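Local coordinates for lectin 2 (Agrocybe aegerita, PDB 4TQJ), which binds sugars, specifically recognising N-acetylglucosamine at the non-reducing terminus of glycans, at residues A[158-161]-A[166-169]; A[188-193]-A[228-233]; A[64-67]-A[72-75]. The protein carries 1 engineered substitution. All coordinates share one frame; numbering follows the deposited sequence.

Contact 1 of 3, residues A[158-161]-A[166-169]; sequences KDFG and GWRL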
loop_
_atom_site.group_PDB
_atom_site.type_symbol
_atom_site.label_atom_id
_atom_site.label_comp_id
_atom_site.label_asym_id
_atom_site.label_seq_id
_atom_site.Cartn_x
_atom_site.Cartn_y
_atom_site.Cartn_z
ATOM N N LYS A 158 12.973 -23.228 -27.596
ATOM C CA LYS A 158 14.298 -23.833 -27.657
ATOM C C LYS A 158 15.365 -22.847 -28.131
ATOM O O LYS A 158 15.942 -22.997 -29.210
ATOM C CB LYS A 158 14.283 -25.080 -28.545
ATOM C CG LYS A 158 13.350 -26.191 -28.040
ATOM C CD LYS A 158 13.604 -27.512 -28.774
ATOM C CE LYS A 158 12.720 -28.634 -28.244
ATOM N NZ LYS A 158 12.917 -29.913 -29.000
ATOM N N ASP A 159 15.634 -21.852 -27.291
ATOM C CA ASP A 159 16.554 -20.785 -27.623
ATOM C C ASP A 159 16.825 -20.011 -26.341
ATOM O O ASP A 159 16.107 -20.181 -25.357
ATOM C CB ASP A 159 15.931 -19.861 -28.654
ATOM C CG ASP A 159 16.968 -19.180 -29.530
ATOM O OD1 ASP A 159 18.172 -19.142 -29.154
ATOM O OD2 ASP A 159 16.567 -18.669 -30.596
ATOM N N PHE A 160 17.850 -19.165 -26.354
ATOM C CA PHE A 160 18.223 -18.379 -25.172
ATOM C C PHE A 160 18.705 -19.236 -23.990
ATOM O O PHE A 160 18.657 -18.792 -22.851
ATOM C CB PHE A 160 17.054 -17.494 -24.713
ATOM C CG PHE A 160 16.560 -16.552 -25.768
ATOM C CD1 PHE A 160 17.326 -15.455 -26.155
ATOM C CD2 PHE A 160 15.331 -16.754 -26.371
ATOM C CE1 PHE A 160 16.877 -14.589 -27.135
ATOM C CE2 PHE A 160 14.877 -15.894 -27.360
ATOM C CZ PHE A 160 15.651 -14.809 -27.742
ATOM N N GLY A 161 19.168 -20.452 -24.261
ATOM C CA GLY A 161 19.620 -21.334 -23.200
ATOM C C GLY A 161 21.123 -21.550 -23.230
ATOM O O GLY A 161 21.766 -21.352 -24.258
ATOM N N GLY A 166 24.231 -21.583 -26.811
ATOM C CA GLY A 166 25.464 -20.982 -26.345
ATOM C C GLY A 166 25.317 -19.670 -25.612
ATOM O O GLY A 166 26.229 -18.850 -25.644
ATOM N N TRP A 167 24.181 -19.456 -24.953
ATOM C CA TRP A 167 24.028 -18.245 -24.151
ATOM C C TRP A 167 24.881 -18.312 -22.877
ATOM O O TRP A 167 24.912 -19.335 -22.178
ATOM C CB TRP A 167 22.545 -17.938 -23.887
ATOM C CG TRP A 167 21.852 -17.544 -25.160
ATOM C CD1 TRP A 167 21.410 -18.386 -26.146
ATOM C CD2 TRP A 167 21.552 -16.213 -25.608
ATOM N NE1 TRP A 167 20.847 -17.662 -27.169
ATOM C CE2 TRP A 167 20.918 -16.328 -26.866
ATOM C CE3 TRP A 167 21.742 -14.940 -25.063
ATOM C CZ2 TRP A 167 20.480 -15.215 -27.593
ATOM C CZ3 TRP A 167 21.304 -13.834 -25.783
ATOM C CH2 TRP A 167 20.683 -13.980 -27.037
ATOM N N ARG A 168 25.599 -17.223 -22.612
ATOM C CA ARG A 168 26.545 -17.148 -21.506
ATOM C C ARG A 168 26.383 -15.863 -20.703
ATOM O O ARG A 168 26.275 -14.767 -21.264
ATOM C CB ARG A 168 27.987 -17.203 -22.030
ATOM C CG ARG A 168 28.341 -18.474 -22.792
ATOM C CD ARG A 168 28.481 -19.675 -21.847
ATOM N NE ARG A 168 28.884 -20.891 -22.552
ATOM C CZ ARG A 168 28.029 -21.751 -23.097
ATOM N NH1 ARG A 168 26.723 -21.538 -23.020
ATOM N NH2 ARG A 168 28.480 -22.832 -23.716
ATOM N N LEU A 169 26.411 -16.004 -19.383
ATOM C CA LEU A 169 26.328 -14.864 -18.495
ATOM C C LEU A 169 27.518 -13.926 -18.616
ATOM O O LEU A 169 27.391 -12.744 -18.321
ATOM C CB LEU A 169 26.143 -15.329 -17.058
ATOM C CG LEU A 169 24.773 -15.976 -16.894
ATOM C CD1 LEU A 169 24.757 -16.882 -15.679
ATOM C CD2 LEU A 169 23.699 -14.896 -16.819
#
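Asp-159 brings its carboxylate up to the indole of Trp-167 without bonding to it: OD1 stops 3.6 Å from Trp-167 NE1. Its CG, anti to the backbone N (chi1 -152°), lies where OD1 can accept the N-H of Phe-160 at 2.8 Å, on the anti side of the carboxylate. That bond limits the rotation of the carboxylate. Phe-160 gives the contact much of its area. Its CA sits over the five-membered ring of Trp-167, 3.5 Å from the centroid, as a CH-pi contact. The two side chains run alongside each other in the same direction, and Phe-160 CD1 settles 3.5 Å from Trp-167 CZ2; with the ring planes 47° apart, the pair is neither a stack nor edge-to-face. Phe-160, at positive phi, forms a G1 beta bulge together with Gly-161. The turn belongs to the connection of a seven-bladed beta-propeller that leaves outer strand 154-157 of one blade for inner strand 173-177 of the next; accordingly, the Phe-160 ring rests on Phe-196 and Ser-198 of that next blade, and Phe-160 O accepts from Arg-174 NH1. Gly-161 O closes the turn. It accepts the backbone N-H of Trp-167 at 3.1 Å, the donor standing 38° above the carbonyl plane. The same oxygen lies in the plane of the indole at its edge, 3.5 Å from Trp-167 CD1. Beyond the ring, Arg-168 NH1 curls back to Trp-167 O at 3.0 Å and also bonds Tyr-162 O, while His-172 meets the indole edge-to-face.

Contact 2 of 3, residues A[188-193]-A[228-233]; sequences VGFGDK and HPRFVA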
loop_
_atom_site.group_PDB
_atom_site.type_symbol
_atom_site.label_atom_id
_atom_site.label_comp_id
_atom_site.label_asym_id
_atom_site.label_seq_id
_atom_site.Cartn_x
_atom_site.Cartn_y
_atom_site.Cartn_z
ATOM N N VAL A 188 13.904 -10.427 -24.623
ATOM C CA VAL A 188 14.893 -9.606 -25.296
ATOM C C VAL A 188 16.271 -10.155 -24.974
ATOM O O VAL A 188 16.692 -10.120 -23.821
ATOM C CB VAL A 188 14.837 -8.158 -24.809
ATOM C CG1 VAL A 188 15.909 -7.344 -25.507
ATOM C CG2 VAL A 188 13.444 -7.568 -25.047
ATOM N N GLY A 189 16.978 -10.642 -25.990
ATOM C CA GLY A 189 18.294 -11.218 -25.781
ATOM C C GLY A 189 19.409 -10.536 -26.559
ATOM O O GLY A 189 19.323 -10.390 -27.776
ATOM N N PHE A 190 20.455 -10.115 -25.849
ATOM C CA PHE A 190 21.622 -9.508 -26.481
ATOM C C PHE A 190 22.627 -10.623 -26.720
ATOM O O PHE A 190 23.334 -11.022 -25.806
ATOM C CB PHE A 190 22.238 -8.432 -25.577
ATOM C CG PHE A 190 21.343 -7.246 -25.338
ATOM C CD1 PHE A 190 21.663 -5.998 -25.878
ATOM C CD2 PHE A 190 20.187 -7.372 -24.575
ATOM C CE1 PHE A 190 20.850 -4.913 -25.659
ATOM C CE2 PHE A 190 19.353 -6.281 -24.350
ATOM C CZ PHE A 190 19.680 -5.050 -24.897
ATOM N N GLY A 191 22.659 -11.144 -27.939
ATOM C CA GLY A 191 23.496 -12.288 -28.265
ATOM C C GLY A 191 24.901 -11.937 -28.730
ATOM O O GLY A 191 25.507 -10.958 -28.274
ATOM N N ASP A 192 25.443 -12.745 -29.635
ATOM C CA ASP A 192 26.782 -12.489 -30.126
ATOM C C ASP A 192 26.772 -11.372 -31.169
ATOM O O ASP A 192 27.484 -10.379 -31.023
ATOM C CB ASP A 192 27.413 -13.770 -30.689
ATOM C CG ASP A 192 27.940 -14.689 -29.601
ATOM O OD1 ASP A 192 28.503 -14.197 -28.594
ATOM O OD2 ASP A 192 27.790 -15.917 -29.742
ATOM N N LYS A 193 25.943 -11.521 -32.198
ATOM C CA LYS A 193 25.916 -10.559 -33.287
ATOM C C LYS A 193 24.608 -9.771 -33.435
ATOM O O LYS A 193 24.531 -8.884 -34.268
ATOM C CB LYS A 193 26.301 -11.257 -34.598
ATOM C CG LYS A 193 27.521 -12.180 -34.413
ATOM C CD LYS A 193 28.461 -12.140 -35.589
ATOM C CE LYS A 193 28.788 -10.718 -35.983
ATOM N NZ LYS A 193 30.234 -10.397 -35.879
ATOM N N HIS A 228 30.123 -2.163 -20.271
ATOM C CA HIS A 228 29.121 -1.481 -21.086
ATOM C C HIS A 228 27.721 -1.970 -20.768
ATOM O O HIS A 228 27.166 -2.800 -21.501
ATOM C CB HIS A 228 29.396 -1.698 -22.569
ATOM C CG HIS A 228 30.800 -1.369 -22.970
ATOM N ND1 HIS A 228 31.677 -2.320 -23.448
ATOM C CD2 HIS A 228 31.488 -0.206 -22.944
ATOM C CE1 HIS A 228 32.840 -1.752 -23.711
ATOM N NE2 HIS A 228 32.754 -0.466 -23.409
ATOM N N PRO A 229 27.146 -1.459 -19.672
ATOM C CA PRO A 229 25.790 -1.830 -19.251
ATOM C C PRO A 229 24.740 -1.524 -20.321
ATOM O O PRO A 229 24.835 -0.499 -20.990
ATOM C CB PRO A 229 25.557 -0.966 -18.000
ATOM C CG PRO A 229 26.609 0.109 -18.050
ATOM C CD PRO A 229 27.780 -0.512 -18.735
ATOM N N ARG A 230 23.774 -2.422 -20.485
ATOM C CA ARG A 230 22.668 -2.213 -21.415
ATOM C C ARG A 230 21.336 -2.400 -20.709
ATOM O O ARG A 230 21.203 -3.246 -19.819
ATOM C CB ARG A 230 22.763 -3.161 -22.608
ATOM C CG ARG A 230 23.765 -2.693 -23.672
ATOM C CD ARG A 230 24.508 -3.887 -24.267
ATOM N NE ARG A 230 25.544 -4.374 -23.353
ATOM C CZ ARG A 230 26.130 -5.568 -23.440
ATOM N NH1 ARG A 230 25.779 -6.423 -24.402
ATOM N NH2 ARG A 230 27.061 -5.913 -22.558
ATOM N N PHE A 231 20.349 -1.630 -21.147
ATOM C CA PHE A 231 19.048 -1.597 -20.498
ATOM C C PHE A 231 17.910 -1.618 -21.502
ATOM O O PHE A 231 18.057 -1.173 -22.646
ATOM C CB PHE A 231 18.909 -0.311 -19.680
ATOM C CG PHE A 231 20.079 -0.014 -18.801
ATOM C CD1 PHE A 231 20.103 -0.457 -17.486
ATOM C CD2 PHE A 231 21.152 0.713 -19.280
ATOM C CE1 PHE A 231 21.179 -0.176 -16.657
ATOM C CE2 PHE A 231 22.244 1.000 -18.461
ATOM C CZ PHE A 231 22.251 0.558 -17.139
ATOM N N VAL A 232 16.756 -2.097 -21.060
ATOM C CA VAL A 232 15.530 -1.914 -21.830
ATOM C C VAL A 232 14.571 -1.063 -21.017
ATOM O O VAL A 232 14.409 -1.276 -19.822
ATOM C CB VAL A 232 14.886 -3.253 -22.227
ATOM C CG1 VAL A 232 15.742 -3.935 -23.282
ATOM C CG2 VAL A 232 14.734 -4.142 -21.009
ATOM N N ALA A 233 13.946 -0.085 -21.656
ATOM C CA ALA A 233 13.170 0.891 -20.906
ATOM C C ALA A 233 12.432 1.769 -21.881
ATOM O O ALA A 233 12.936 2.038 -22.962
ATOM C CB ALA A 233 14.101 1.742 -20.028
HETATM O O HOH W 1 26.245 -9.353 -26.123
#
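Phe-190 has more surface buried here than any other residue, and it spends that surface on two neighbours of the facing strand, Arg-230 and Val-232. The Phe-190 ring lies against the aliphatic part of Arg-230: Phe-190 CD1 comes to 3.9 Å from Arg-230 CD, and Phe-190 CE1 to 4.0 Å from Arg-230 CB. The two side chains pass each other in opposite directions, with ring and guanidinium almost perpendicular (88°); CD of Arg-230 approaches the ring obliquely. Arg-230 bends at chi2 and again at chi3 (-77°), which turns its guanidinium back along its own chain; NE then donates to His-228 O at 2.9 Å, nearly in line with the carbonyl bond. Strands 186-190 and 230-233 belong to adjacent blades of the beta-propeller. They run close to antiparallel (161°) with axes 9.7 Å apart, too far for backbone pairing, so what joins them is side-chain packing of the kind that fills the space between blades. Val-232 continues that packing. Its CG1 meets the edge of the Phe-190 ring, 4.4 Å from CZ, and also faces Val-188 CG1 at 4.1 Å. Val-232 also touches Phe-175, on the inner strand of the first blade, and Ile-243, on the second strand of its own blade. At the polar end a water lies in the plane of the Arg-230 guanidinium. It lies 2.8 Å from Gly-191 O, to which it probably donates, and weakly accepts from Arg-230 NH1 at 3.4 Å, a loose link between the segments; NH1 also bonds Phe-216 O.

Contact 3 of 3, residues A[64-67]-A[72-75]; sequences ADTT and GDIV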
loop_
_atom_site.group_PDB
_atom_site.type_symbol
_atom_site.label_atom_id
_atom_site.label_comp_id
_atom_site.label_asym_id
_atom_site.label_seq_id
_atom_site.Cartn_x
_atom_site.Cartn_y
_atom_site.Cartn_z
ATOM N N ALA A 64 7.470 -11.710 -5.507
ATOM C CA ALA A 64 6.473 -11.575 -6.565
ATOM C C ALA A 64 5.088 -11.952 -6.068
ATOM O O ALA A 64 4.947 -12.640 -5.055
ATOM C CB ALA A 64 6.859 -12.416 -7.778
ATOM N N ASP A 65 4.065 -11.497 -6.775
ATOM C CA ASP A 65 2.705 -11.853 -6.413
ATOM C C ASP A 65 2.381 -13.201 -7.040
ATOM O O ASP A 65 2.066 -13.286 -8.230
ATOM C CB ASP A 65 1.706 -10.783 -6.872
ATOM C CG ASP A 65 0.274 -11.099 -6.433
ATOM O OD1 ASP A 65 0.094 -12.095 -5.718
ATOM O OD2 ASP A 65 -0.660 -10.353 -6.790
ATOM N N THR A 66 2.489 -14.254 -6.241
ATOM C CA THR A 66 2.223 -15.603 -6.714
ATOM C C THR A 66 0.783 -16.054 -6.492
ATOM O O THR A 66 0.415 -17.153 -6.893
ATOM C CB THR A 66 3.143 -16.627 -6.035
ATOM O OG1 THR A 66 2.800 -16.721 -4.650
ATOM C CG2 THR A 66 4.606 -16.215 -6.177
ATOM N N THR A 67 -0.035 -15.225 -5.861
ATOM C CA THR A 67 -1.395 -15.658 -5.535
ATOM C C THR A 67 -2.461 -14.840 -6.242
ATOM O O THR A 67 -3.584 -15.296 -6.402
ATOM C CB THR A 67 -1.666 -15.623 -4.022
ATOM O OG1 THR A 67 -1.555 -14.276 -3.536
ATOM C CG2 THR A 67 -0.691 -16.530 -3.279
ATOM N N GLY A 72 2.881 -8.863 -2.502
ATOM C CA GLY A 72 4.097 -9.575 -2.840
ATOM C C GLY A 72 4.512 -10.640 -1.846
ATOM O O GLY A 72 4.582 -10.401 -0.643
ATOM N N ASP A 73 4.803 -11.822 -2.371
ATOM C CA ASP A 73 5.179 -12.973 -1.580
ATOM C C ASP A 73 6.665 -13.205 -1.709
ATOM O O ASP A 73 7.272 -12.790 -2.704
ATOM C CB ASP A 73 4.452 -14.205 -2.105
ATOM C CG ASP A 73 2.968 -13.974 -2.246
ATOM O OD1 ASP A 73 2.342 -13.596 -1.238
ATOM O OD2 ASP A 73 2.440 -14.150 -3.366
ATOM N N ILE A 74 7.240 -13.876 -0.715
ATOM C CA ILE A 74 8.641 -14.263 -0.749
ATOM C C ILE A 74 8.786 -15.535 -1.547
ATOM O O ILE A 74 8.091 -16.515 -1.288
ATOM C CB ILE A 74 9.178 -14.550 0.654
ATOM C CG1 ILE A 74 8.855 -13.394 1.598
ATOM C CG2 ILE A 74 10.672 -14.819 0.603
ATOM C CD1 ILE A 74 9.482 -12.107 1.205
ATOM N N VAL A 75 9.694 -15.528 -2.521
ATOM C CA VAL A 75 9.923 -16.704 -3.340
ATOM C C VAL A 75 11.405 -17.065 -3.338
ATOM O O VAL A 75 12.261 -16.215 -3.595
ATOM C CB VAL A 75 9.470 -16.482 -4.789
ATOM C CG1 VAL A 75 9.615 -17.768 -5.575
ATOM C CG2 VAL A 75 8.036 -15.953 -4.847
HETATM O O HOH W 2 -0.195 -12.861 -1.030
#
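The turn joining inner strand 60-64 to strand 73-77 of one propeller blade closes here, probably equivalent to the inner turn of the FG-GAP-like repeats later in the chain. Ala-64 and Asp-73 form the last antiparallel hydrogen-bonded pair: Ala-64 N gives to Asp-73 O at 3.0 Å, and Asp-73 N to Ala-64 O at 2.8 Å. Past this pair the chain turns away, and Asp-73 takes over with its side chain. With CG beside the backbone N (chi1 -51°), its carboxylate reaches across to Thr-66, whose backbone N meets OD2 at 2.9 Å nearly along the C-O axis. Thr-66 OG1 donates to the same oxygen, also at 2.9 Å, but from above the carboxylate plane. Thr-66 CG2 meets Val-75 CG2 tip to tip at 3.7 Å. Asp-65 OD1 accepts from Thr-67 N at 3.1 Å, an Asx turn, and from Gly-68 N, while OD2 takes Gly-70 N. Asp-73 OD1 accepts from Asn-87 N and from a water at 2.6 Å that in turn accepts from Thr-67 OG1. Although Asp-65 OD1 and Asp-73 OD2 approach to 3.9 Å, this abundance of donors probably keeps both carboxylates ionised.

Overall arrangement
Contacts 1 and 2 are neighbours, their centres 13 Å apart, and they share the blade that begins at strand 173-177. The Trp-167 indole of contact 1 lies on the backbone at the end of strand 186-190, with CH2 3.5 Å from Gly-191 CA just beyond it, while Phe-160 CE1 comes to 3.9 Å from Gly-189 CA. Packing thus passes from the connection entering this blade, through its second strand, to the inner strand of the following blade. Contact 3 is separate: a turn within another blade, its centre 27 Å from that of either other contact and its nearest atoms about 17 Å away. Contacts 2 and 3 lie on opposite sides of the chain's centre.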